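PDB 5XSW: chitinase from Thermococcus chitonophagus, which hydrolyses chitin, probably cutting within its chains as an endo-acting glycosidase. Local coordinates for residues Ile38-Thr43 against Pro95-Phe100; Ile162-Ala167 against Arg391-Asn396; Thr301-Leu306 against Glu330-Gly335. One frame throughout, in Å; residues are numbered along the deposited sequence.

Overall arrangement
Contact 1 (Ile38-Thr43 with Pro95-Phe100) lies in the N-terminal beta-strand domain, whereas contacts 2 and 3 belong to the largely helical domain that binds the glycan. Contacts 1 and 2 sit on opposite sides of the chain's centre, their own centres about 54 Å apart. Contact 3 is the most central: its centre is about 35 Å from that of contact 1 and about 26 Å from that of contact 2, and its segments fall inside the long chain loop closed by contact 2. At its nearest approach, Gly335 of contact 3 is about 11 Å from a bound N-acetylglucosamine, and Asp333, two residues earlier on the same helix, hydrogen-bonds His374 of the glycan pocket. None of the three contacts touches another.

Contact 1 of 3, residues Ile38-Thr43 against Pro95-Phe100; sequences ITFETT and PYPHNF
Phe40 sets its CB over one face of the Phe100 ring, 3.7 Å from the ring centroid, in a CH-pi contact. The two rings are slid apart, with centroids 5.1 Å from each other and planes 29° apart, and barely overlap. CG of Phe40 stands between its own backbone N and carbonyl carbon (chi1 66°), and the ring lies alongside Phe100 and Pro97, pointing the same way; CD1 of Phe40 reaches CB of Pro97 at 3.8 Å. Val66, Ile68 and Ile86 close round Phe40 from strands 65-69 and 80-89, so the aromatic pair belongs to the packing between the sheets of the N-terminal domain.

Glu41 and His98 form an antiparallel hydrogen-bonded pair, Glu41 N to His98 O at 2.8 Å and His98 N to Glu41 O at 3.0 Å. The next backbone hydrogen bonds join Thr39 to Lys101, so two residue steps on one strand (41 to 39) match three on the other (98 to 101): a beta bulge, with Asn99 in a left-handed backbone conformation. Its ND2 makes a weak bond of 3.2 Å to OE2 of Glu41. A water donates to Asn99 O and also bonds OG1 of Thr39, whose other partner is His103. Beyond the strand end, OG1 of Thr42 donates to Pro95 O at 2.5 Å, coming from above the carbonyl plane.

CB of Glu41 lies over one face of the His98 imidazole, while ND1 donates in the ring plane to Tyr96 O, 2.6 Å away and nearly straight at 172°. That bond fixes the ring's rotation and requires the proton to be on ND1; the carboxylate of Glu41, not far from NE2, might favour a second proton there and a positive ring.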
loop_
_atom_site.group_PDB
_atom_site.type_symbol
_atom_site.label_atom_id
_atom_site.label_comp_id
_atom_site.label_asym_id
_atom_site.label_seq_id
_atom_site.Cartn_x
_atom_site.Cartn_y
_atom_site.Cartn_z
ATOM N N ILE A 38 0.913 25.422 -12.767
ATOM C CA ILE A 38 0.090 26.644 -12.809
ATOM C C ILE A 38 0.396 27.227 -14.219
ATOM O O ILE A 38 1.559 27.331 -14.589
ATOM C CB ILE A 38 0.460 27.687 -11.746
ATOM C CG1 ILE A 38 0.418 27.126 -10.323
ATOM C CG2 ILE A 38 -0.497 28.933 -11.788
ATOM C CD1 ILE A 38 1.777 26.630 -9.869
ATOM N N THR A 39 -0.620 27.571 -14.993
ATOM C CA THR A 39 -0.323 28.226 -16.273
ATOM C C THR A 39 -0.765 29.694 -16.225
ATOM O O THR A 39 -1.680 30.079 -15.486
ATOM C CB THR A 39 -1.013 27.555 -17.464
ATOM O OG1 THR A 39 -2.419 27.387 -17.197
ATOM C CG2 THR A 39 -0.384 26.197 -17.807
ATOM N N PHE A 40 -0.127 30.512 -17.043
ATOM C CA PHE A 40 -0.720 31.823 -17.282
ATOM C C PHE A 40 -0.274 32.276 -18.680
ATOM O O PHE A 40 0.561 31.636 -19.309
ATOM C CB PHE A 40 -0.312 32.835 -16.197
ATOM C CG PHE A 40 1.187 33.168 -16.204
ATOM C CD1 PHE A 40 1.690 34.212 -16.992
ATOM C CD2 PHE A 40 2.078 32.456 -15.399
ATOM C CE1 PHE A 40 3.081 34.534 -16.984
ATOM C CE2 PHE A 40 3.448 32.741 -15.374
ATOM C CZ PHE A 40 3.971 33.811 -16.180
ATOM N N GLU A 41 -0.842 33.389 -19.139
ATOM C CA GLU A 41 -0.520 33.877 -20.472
ATOM C C GLU A 41 0.103 35.263 -20.385
ATOM O O GLU A 41 -0.239 36.045 -19.509
ATOM C CB GLU A 41 -1.775 33.872 -21.356
ATOM C CG GLU A 41 -2.183 32.457 -21.750
ATOM C CD GLU A 41 -3.615 32.363 -22.316
ATOM O OE1 GLU A 41 -3.869 31.435 -23.107
ATOM O OE2 GLU A 41 -4.492 33.179 -21.961
ATOM N N THR A 42 1.074 35.502 -21.261
ATOM C CA THR A 42 1.625 36.833 -21.483
ATOM C C THR A 42 2.234 36.891 -22.894
ATOM O O THR A 42 2.693 35.871 -23.430
ATOM C CB THR A 42 2.678 37.187 -20.429
ATOM O OG1 THR A 42 3.294 38.438 -20.758
ATOM C CG2 THR A 42 3.768 36.076 -20.358
ATOM N N THR A 43 2.190 38.073 -23.521
ATOM C CA THR A 43 2.901 38.284 -24.787
ATOM C C THR A 43 4.289 38.848 -24.507
ATOM O O THR A 43 5.112 38.983 -25.414
ATOM C CB THR A 43 2.122 39.266 -25.715
ATOM O OG1 THR A 43 1.850 40.478 -24.989
ATOM C CG2 THR A 43 0.803 38.659 -26.127
ATOM N N PRO A 95 0.511 41.926 -22.387
ATOM C CA PRO A 95 1.772 41.637 -21.702
ATOM C C PRO A 95 1.606 41.276 -20.206
ATOM O O PRO A 95 2.434 40.550 -19.666
ATOM C CB PRO A 95 2.531 42.953 -21.836
ATOM C CG PRO A 95 1.412 43.989 -21.802
ATOM C CD PRO A 95 0.322 43.374 -22.608
ATOM N N TYR A 96 0.603 41.831 -19.534
ATOM C CA TYR A 96 0.365 41.487 -18.119
ATOM C C TYR A 96 -0.081 40.002 -17.946
ATOM O O TYR A 96 -0.996 39.540 -18.640
ATOM C CB TYR A 96 -0.683 42.409 -17.495
ATOM C CG TYR A 96 -0.339 43.872 -17.637
ATOM C CD1 TYR A 96 0.658 44.442 -16.873
ATOM C CD2 TYR A 96 -1.010 44.681 -18.557
ATOM C CE1 TYR A 96 0.996 45.786 -17.008
ATOM C CE2 TYR A 96 -0.689 46.029 -18.691
ATOM C CZ TYR A 96 0.316 46.572 -17.922
ATOM O OH TYR A 96 0.655 47.899 -18.044
ATOM N N PRO A 97 0.581 39.270 -17.034
ATOM C CA PRO A 97 0.205 37.868 -16.708
ATOM C C PRO A 97 -1.290 37.757 -16.475
ATOM O O PRO A 97 -1.818 38.457 -15.626
ATOM C CB PRO A 97 0.993 37.589 -15.414
ATOM C CG PRO A 97 2.275 38.402 -15.604
ATOM C CD PRO A 97 1.789 39.703 -16.300
ATOM N N HIS A 98 -1.974 36.935 -17.257
ATOM C CA HIS A 98 -3.427 36.838 -17.131
ATOM C C HIS A 98 -3.869 35.387 -17.383
ATOM O O HIS A 98 -3.079 34.547 -17.837
ATOM C CB HIS A 98 -4.150 37.779 -18.143
ATOM C CG HIS A 98 -3.745 37.525 -19.555
ATOM N ND1 HIS A 98 -2.561 38.005 -20.076
ATOM C CD2 HIS A 98 -4.354 36.847 -20.559
ATOM C CE1 HIS A 98 -2.438 37.602 -21.332
ATOM N NE2 HIS A 98 -3.519 36.909 -21.653
ATOM N N ASN A 99 -5.155 35.134 -17.161
ATOM C CA ASN A 99 -5.711 33.805 -17.316
ATOM C C ASN A 99 -4.894 32.737 -16.525
ATOM O O ASN A 99 -4.484 31.715 -17.078
ATOM C CB ASN A 99 -5.760 33.403 -18.772
ATOM C CG ASN A 99 -6.703 32.257 -18.994
ATOM O OD1 ASN A 99 -7.650 32.039 -18.196
ATOM N ND2 ASN A 99 -6.453 31.490 -20.044
ATOM N N PHE A 100 -4.608 33.054 -15.275
ATOM C CA PHE A 100 -3.930 32.144 -14.359
ATOM C C PHE A 100 -4.820 30.930 -14.172
ATOM O O PHE A 100 -6.007 31.101 -13.936
ATOM C CB PHE A 100 -3.682 32.814 -13.010
ATOM C CG PHE A 100 -2.460 33.662 -12.992
ATOM C CD1 PHE A 100 -1.224 33.111 -12.697
ATOM C CD2 PHE A 100 -2.539 35.016 -13.298
ATOM C CE1 PHE A 100 -0.083 33.889 -12.679
ATOM C CE2 PHE A 100 -1.389 35.809 -13.275
ATOM C CZ PHE A 100 -0.167 35.249 -12.976
HETATM O O HOH W 1 -3.528 29.741 -18.247
#

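Contact 2 of 3, residues Ile162-Ala167 against Arg391-Asn396; sequences IIIGLA and RIYDAN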
loop_
_atom_site.group_PDB
_atom_site.type_symbol
_atom_site.label_atom_id
_atom_site.label_comp_id
_atom_site.label_asym_id
_atom_site.label_seq_id
_atom_site.Cartn_x
_atom_site.Cartn_y
_atom_site.Cartn_z
ATOM N N ILE A 162 -31.865 -0.657 -10.536
ATOM C CA ILE A 162 -30.571 -1.386 -10.511
ATOM C C ILE A 162 -30.804 -2.748 -11.082
ATOM O O ILE A 162 -31.698 -3.474 -10.626
ATOM C CB ILE A 162 -30.034 -1.592 -9.081
ATOM C CG1 ILE A 162 -29.926 -0.266 -8.362
ATOM C CG2 ILE A 162 -28.660 -2.327 -9.103
ATOM C CD1 ILE A 162 -29.906 -0.437 -6.881
ATOM N N ILE A 163 -30.025 -3.118 -12.076
ATOM C CA ILE A 163 -30.247 -4.396 -12.746
ATOM C C ILE A 163 -28.994 -5.297 -12.570
ATOM O O ILE A 163 -28.020 -5.206 -13.354
ATOM C CB ILE A 163 -30.476 -4.221 -14.293
ATOM C CG1 ILE A 163 -31.515 -3.107 -14.577
ATOM C CG2 ILE A 163 -30.824 -5.561 -14.883
ATOM C CD1 ILE A 163 -32.860 -3.412 -13.947
ATOM N N ILE A 164 -29.021 -6.171 -11.576
ATOM C CA ILE A 164 -27.946 -7.131 -11.437
ATOM C C ILE A 164 -28.427 -8.409 -12.099
ATOM O O ILE A 164 -29.424 -8.992 -11.684
ATOM C CB ILE A 164 -27.615 -7.407 -9.963
ATOM C CG1 ILE A 164 -27.079 -6.143 -9.289
ATOM C CG2 ILE A 164 -26.608 -8.540 -9.852
ATOM C CD1 ILE A 164 -26.943 -6.263 -7.787
ATOM N N GLY A 165 -27.718 -8.850 -13.130
ATOM C CA GLY A 165 -28.177 -10.000 -13.880
ATOM C C GLY A 165 -27.571 -11.272 -13.342
ATOM O O GLY A 165 -26.379 -11.518 -13.495
ATOM N N LEU A 166 -28.410 -12.089 -12.718
ATOM C CA LEU A 166 -27.960 -13.344 -12.143
ATOM C C LEU A 166 -27.965 -14.419 -13.214
ATOM O O LEU A 166 -28.743 -15.364 -13.162
ATOM C CB LEU A 166 -28.854 -13.737 -10.969
ATOM C CG LEU A 166 -29.084 -12.615 -9.954
ATOM C CD1 LEU A 166 -30.071 -13.033 -8.878
ATOM C CD2 LEU A 166 -27.767 -12.173 -9.338
ATOM N N ALA A 167 -27.082 -14.253 -14.190
ATOM C CA ALA A 167 -26.978 -15.165 -15.318
ATOM C C ALA A 167 -26.333 -16.493 -14.960
ATOM O O ALA A 167 -25.506 -16.571 -14.056
ATOM C CB ALA A 167 -26.217 -14.505 -16.456
ATOM N N ARG A 391 -33.545 -13.213 -15.121
ATOM C CA ARG A 391 -33.350 -13.317 -13.690
ATOM C C ARG A 391 -32.569 -12.112 -13.188
ATOM O O ARG A 391 -31.362 -12.052 -13.338
ATOM C CB ARG A 391 -32.576 -14.600 -13.398
ATOM C CG ARG A 391 -32.943 -15.314 -12.119
ATOM C CD ARG A 391 -32.533 -16.779 -12.150
ATOM N NE ARG A 391 -31.167 -16.952 -12.614
ATOM C CZ ARG A 391 -30.620 -18.116 -12.934
ATOM N NH1 ARG A 391 -31.315 -19.234 -12.834
ATOM N NH2 ARG A 391 -29.370 -18.161 -13.353
ATOM N N ILE A 392 -33.261 -11.182 -12.550
ATOM C CA ILE A 392 -32.647 -9.947 -12.100
ATOM C C ILE A 392 -32.794 -9.858 -10.605
ATOM O O ILE A 392 -33.870 -10.073 -10.079
ATOM C CB ILE A 392 -33.313 -8.703 -12.714
ATOM C CG1 ILE A 392 -33.270 -8.759 -14.233
ATOM C CG2 ILE A 392 -32.628 -7.445 -12.229
ATOM C CD1 ILE A 392 -31.925 -9.147 -14.788
ATOM N N TYR A 393 -31.714 -9.541 -9.916
ATOM C CA TYR A 393 -31.805 -9.499 -8.469
ATOM C C TYR A 393 -32.840 -8.475 -7.946
ATOM O O TYR A 393 -32.921 -7.361 -8.425
ATOM C CB TYR A 393 -30.436 -9.171 -7.865
ATOM C CG TYR A 393 -30.441 -9.097 -6.393
ATOM C CD1 TYR A 393 -30.455 -10.248 -5.638
ATOM C CD2 TYR A 393 -30.429 -7.867 -5.746
ATOM C CE1 TYR A 393 -30.470 -10.199 -4.211
ATOM C CE2 TYR A 393 -30.439 -7.797 -4.352
ATOM C CZ TYR A 393 -30.420 -8.983 -3.601
ATOM O OH TYR A 393 -30.402 -8.903 -2.226
ATOM N N ASP A 394 -33.561 -8.858 -6.900
ATOM C CA ASP A 394 -34.427 -7.906 -6.173
ATOM C C ASP A 394 -34.545 -8.360 -4.726
ATOM O O ASP A 394 -34.262 -9.524 -4.419
ATOM C CB ASP A 394 -35.797 -7.835 -6.877
ATOM C CG ASP A 394 -36.613 -6.569 -6.510
ATOM O OD1 ASP A 394 -36.185 -5.720 -5.689
ATOM O OD2 ASP A 394 -37.705 -6.438 -7.110
ATOM N N ALA A 395 -34.905 -7.464 -3.817
ATOM C CA ALA A 395 -34.964 -7.813 -2.412
ATOM C C ALA A 395 -35.902 -6.828 -1.764
ATOM O O ALA A 395 -35.903 -5.669 -2.147
ATOM C CB ALA A 395 -33.547 -7.720 -1.732
ATOM N N ASN A 396 -36.653 -7.267 -0.757
ATOM C CA ASN A 396 -37.360 -6.332 0.133
ATOM C C ASN A 396 -36.416 -5.665 1.092
ATOM O O ASN A 396 -35.657 -6.331 1.810
ATOM C CB ASN A 396 -38.429 -7.092 0.942
ATOM C CG ASN A 396 -39.432 -7.786 0.063
ATOM O OD1 ASN A 396 -39.593 -7.460 -1.100
ATOM N ND2 ASN A 396 -40.121 -8.755 0.625
HETATM O O HOH W 2 -30.833 -5.874 -9.507
#
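Arg391 turns the edge of its guanidinium to Leu166: NE and NH2 both donate to Leu166 O, each at 2.9 Å, and the acceptor lies practically in the guanidinium plane. The arginine chain bends at chi3 (47°), which brings NE round to this side-on grip. Two N-H groups on one oxygen would polarise that carbonyl, and NH2 has a further partner in Asp168, with which it forms a salt bridge. The other flat group, the Tyr393 ring, has CD1 of Leu166 at its edge, near its plane; the same methyl is 4.0 Å from CB of Tyr393. Outside the contact, this ring meets Tyr449 edge-to-face.

Between these groups the backbones run in opposite directions. Tyr393 N donates to Ile164 O at 2.9 Å, and Leu166 N to Arg391 O at 3.0 Å, one bond on either side of the Gly165-Ile392 pair. CB of Ile164 rests 3.9 Å from CB of Tyr393, while Ile163 and Ile392 cross obliquely and meet through their CG2 methyls at 3.7 Å. CD1 of Ile392 also reaches CA of Gly165. A water then ties the segments together, donating to Ile162 O and Tyr393 O and accepting from Ile164 N.

Leu166 is the centre of an inverse gamma turn, closed by a weak bond from Ala167 N to Gly165 O. The arrangement is an isolated antiparallel beta bridge between two loops of the helical domain, packed against helices 186-199 and 449-461.

Contact 3 of 3, residues Thr301-Leu306 against Glu330-Gly335; sequences TMEREL and EIIDFG
Glu303 stretches from its helix toward 330-335 and brings its carboxylate up to the backbone there. CG is anti to the carbonyl carbon (chi1 -57°) and the chain stays extended beyond it, carrying CD out toward 330-335; OE1 of Glu303 then lies 2.6 Å from Ile332 O. The same oxygen comes within 3.5 Å of the carbonyl carbon of Gly335, a residue with no side chain to stand in the way of the carboxylate. Val340 of the next helix also touches Glu303.

Ile332 works in the other direction. Its CG1 is anti to the carbonyl carbon, and a further turn at chi2 (-50°) brings CD1 against helix 301-306, where it lies 4.0 Å from CB of Glu303 and 3.9 Å from Arg304 N. CG2, anti to the backbone N, faces OE1 of Glu303 at 3.8 Å. This is a buried helix-helix crossing in the helical domain: the axes of the two short segments approach to 9.7 Å at 118°, and the contact is confined to a few residues about the closest pair, Glu303 and Ile332.

Arg304 offers its CB to CD1 of Ile332, then runs extended from CG to NE; NE forms a salt bridge with Glu328, while NH2 hydrogen-bonds Ile111 O and Tyr154 OH. From the 330-335 helix, OD2 of Asp333 hydrogen-bonds ND1 of His374, a residue of the glycan pocket.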
loop_
_atom_site.group_PDB
_atom_site.type_symbol
_atom_site.label_atom_id
_atom_site.label_comp_id
_atom_site.label_asym_id
_atom_site.label_seq_id
_atom_site.Cartn_x
_atom_site.Cartn_y
_atom_site.Cartn_z
ATOM N N THR A 301 -11.352 2.783 -9.022
ATOM C CA THR A 301 -11.465 4.187 -9.347
ATOM C C THR A 301 -10.084 4.816 -9.330
ATOM O O THR A 301 -9.763 5.627 -10.173
ATOM C CB THR A 301 -12.388 4.911 -8.358
ATOM O OG1 THR A 301 -13.726 4.461 -8.555
ATOM C CG2 THR A 301 -12.320 6.411 -8.550
ATOM N N MET A 302 -9.262 4.397 -8.380
ATOM C CA MET A 302 -7.925 4.928 -8.246
ATOM C C MET A 302 -7.124 4.664 -9.515
ATOM O O MET A 302 -6.406 5.527 -9.967
ATOM C CB MET A 302 -7.217 4.300 -7.048
ATOM C CG MET A 302 -5.744 4.649 -6.936
ATOM S SD MET A 302 -4.667 3.577 -7.903
ATOM C CE MET A 302 -4.622 2.120 -6.869
ATOM N N GLU A 303 -7.261 3.481 -10.092
ATOM C CA GLU A 303 -6.520 3.181 -11.303
ATOM C C GLU A 303 -6.925 4.134 -12.423
ATOM O O GLU A 303 -6.081 4.704 -13.092
ATOM C CB GLU A 303 -6.802 1.756 -11.760
ATOM C CG GLU A 303 -6.508 0.667 -10.750
ATOM C CD GLU A 303 -6.968 -0.687 -11.236
ATOM O OE1 GLU A 303 -6.839 -0.945 -12.438
ATOM O OE2 GLU A 303 -7.469 -1.479 -10.430
ATOM N N ARG A 304 -8.228 4.327 -12.580
ATOM C CA ARG A 304 -8.760 5.177 -13.627
ATOM C C ARG A 304 -8.336 6.618 -13.438
ATOM O O ARG A 304 -7.916 7.262 -14.378
ATOM C CB ARG A 304 -10.282 5.076 -13.668
ATOM C CG ARG A 304 -10.926 5.700 -14.891
ATOM C CD ARG A 304 -12.295 5.106 -15.141
ATOM N NE ARG A 304 -13.025 5.733 -16.233
ATOM C CZ ARG A 304 -13.853 6.756 -16.090
ATOM N NH1 ARG A 304 -14.050 7.300 -14.903
ATOM N NH2 ARG A 304 -14.481 7.244 -17.142
ATOM N N GLU A 305 -8.420 7.095 -12.202
ATOM C CA GLU A 305 -7.983 8.441 -11.842
ATOM C C GLU A 305 -6.499 8.632 -12.094
ATOM O O GLU A 305 -6.058 9.725 -12.537
ATOM C CB GLU A 305 -8.304 8.795 -10.375
ATOM C CG GLU A 305 -9.858 8.972 -10.036
ATOM C CD GLU A 305 -10.390 10.419 -10.239
ATOM O OE1 GLU A 305 -9.577 11.291 -10.622
ATOM O OE2 GLU A 305 -11.600 10.696 -9.929
ATOM N N LEU A 306 -5.701 7.603 -11.807
ATOM C CA LEU A 306 -4.252 7.717 -12.003
ATOM C C LEU A 306 -3.935 7.842 -13.528
ATOM O O LEU A 306 -3.062 8.637 -13.943
ATOM C CB LEU A 306 -3.520 6.476 -11.442
ATOM C CG LEU A 306 -2.024 6.424 -11.670
ATOM C CD1 LEU A 306 -1.290 7.536 -10.941
ATOM C CD2 LEU A 306 -1.534 5.028 -11.176
ATOM N N GLU A 330 -10.720 -3.990 -19.771
ATOM C CA GLU A 330 -9.583 -4.894 -19.742
ATOM C C GLU A 330 -8.346 -4.281 -19.015
ATOM O O GLU A 330 -7.703 -4.962 -18.205
ATOM C CB GLU A 330 -9.162 -5.266 -21.201
ATOM C CG GLU A 330 -10.223 -6.173 -21.856
ATOM C CD GLU A 330 -10.021 -6.237 -23.362
ATOM O OE1 GLU A 330 -8.858 -6.282 -23.789
ATOM O OE2 GLU A 330 -11.004 -6.230 -24.096
ATOM N N ILE A 331 -8.032 -3.029 -19.320
ATOM C CA ILE A 331 -6.899 -2.305 -18.722
ATOM C C ILE A 331 -7.122 -2.171 -17.212
ATOM O O ILE A 331 -6.244 -2.465 -16.380
ATOM C CB ILE A 331 -6.746 -0.935 -19.332
ATOM C CG1 ILE A 331 -6.282 -1.077 -20.795
ATOM C CG2 ILE A 331 -5.710 -0.086 -18.551
ATOM C CD1 ILE A 331 -6.276 0.227 -21.585
ATOM N N ILE A 332 -8.308 -1.725 -16.854
ATOM C CA ILE A 332 -8.611 -1.527 -15.440
ATOM C C ILE A 332 -8.600 -2.889 -14.679
ATOM O O ILE A 332 -8.048 -2.959 -13.583
ATOM C CB ILE A 332 -9.991 -0.822 -15.232
ATOM C CG1 ILE A 332 -9.990 0.640 -15.714
ATOM C CG2 ILE A 332 -10.425 -0.818 -13.740
ATOM C CD1 ILE A 332 -8.829 1.504 -15.205
ATOM N N ASP A 333 -9.210 -3.935 -15.235
ATOM C CA ASP A 333 -9.162 -5.237 -14.575
ATOM C C ASP A 333 -7.716 -5.784 -14.502
ATOM O O ASP A 333 -7.304 -6.360 -13.510
ATOM C CB ASP A 333 -10.000 -6.264 -15.301
ATOM C CG ASP A 333 -10.036 -7.562 -14.564
ATOM O OD1 ASP A 333 -10.668 -7.576 -13.493
ATOM O OD2 ASP A 333 -9.371 -8.559 -14.965
ATOM N N PHE A 334 -6.965 -5.651 -15.582
ATOM C CA PHE A 334 -5.561 -6.086 -15.531
ATOM C C PHE A 334 -4.771 -5.376 -14.408
ATOM O O PHE A 334 -4.019 -6.004 -13.674
ATOM C CB PHE A 334 -4.894 -5.862 -16.920
ATOM C CG PHE A 334 -3.418 -6.219 -16.957
ATOM C CD1 PHE A 334 -3.014 -7.559 -16.953
ATOM C CD2 PHE A 334 -2.480 -5.226 -16.962
ATOM C CE1 PHE A 334 -1.650 -7.884 -16.997
ATOM C CE2 PHE A 334 -1.125 -5.518 -17.040
ATOM C CZ PHE A 334 -0.699 -6.854 -17.046
ATOM N N GLY A 335 -4.955 -4.068 -14.278
ATOM C CA GLY A 335 -4.300 -3.240 -13.283
ATOM C C GLY A 335 -4.744 -3.663 -11.866
ATOM O O GLY A 335 -4.023 -3.495 -10.863
#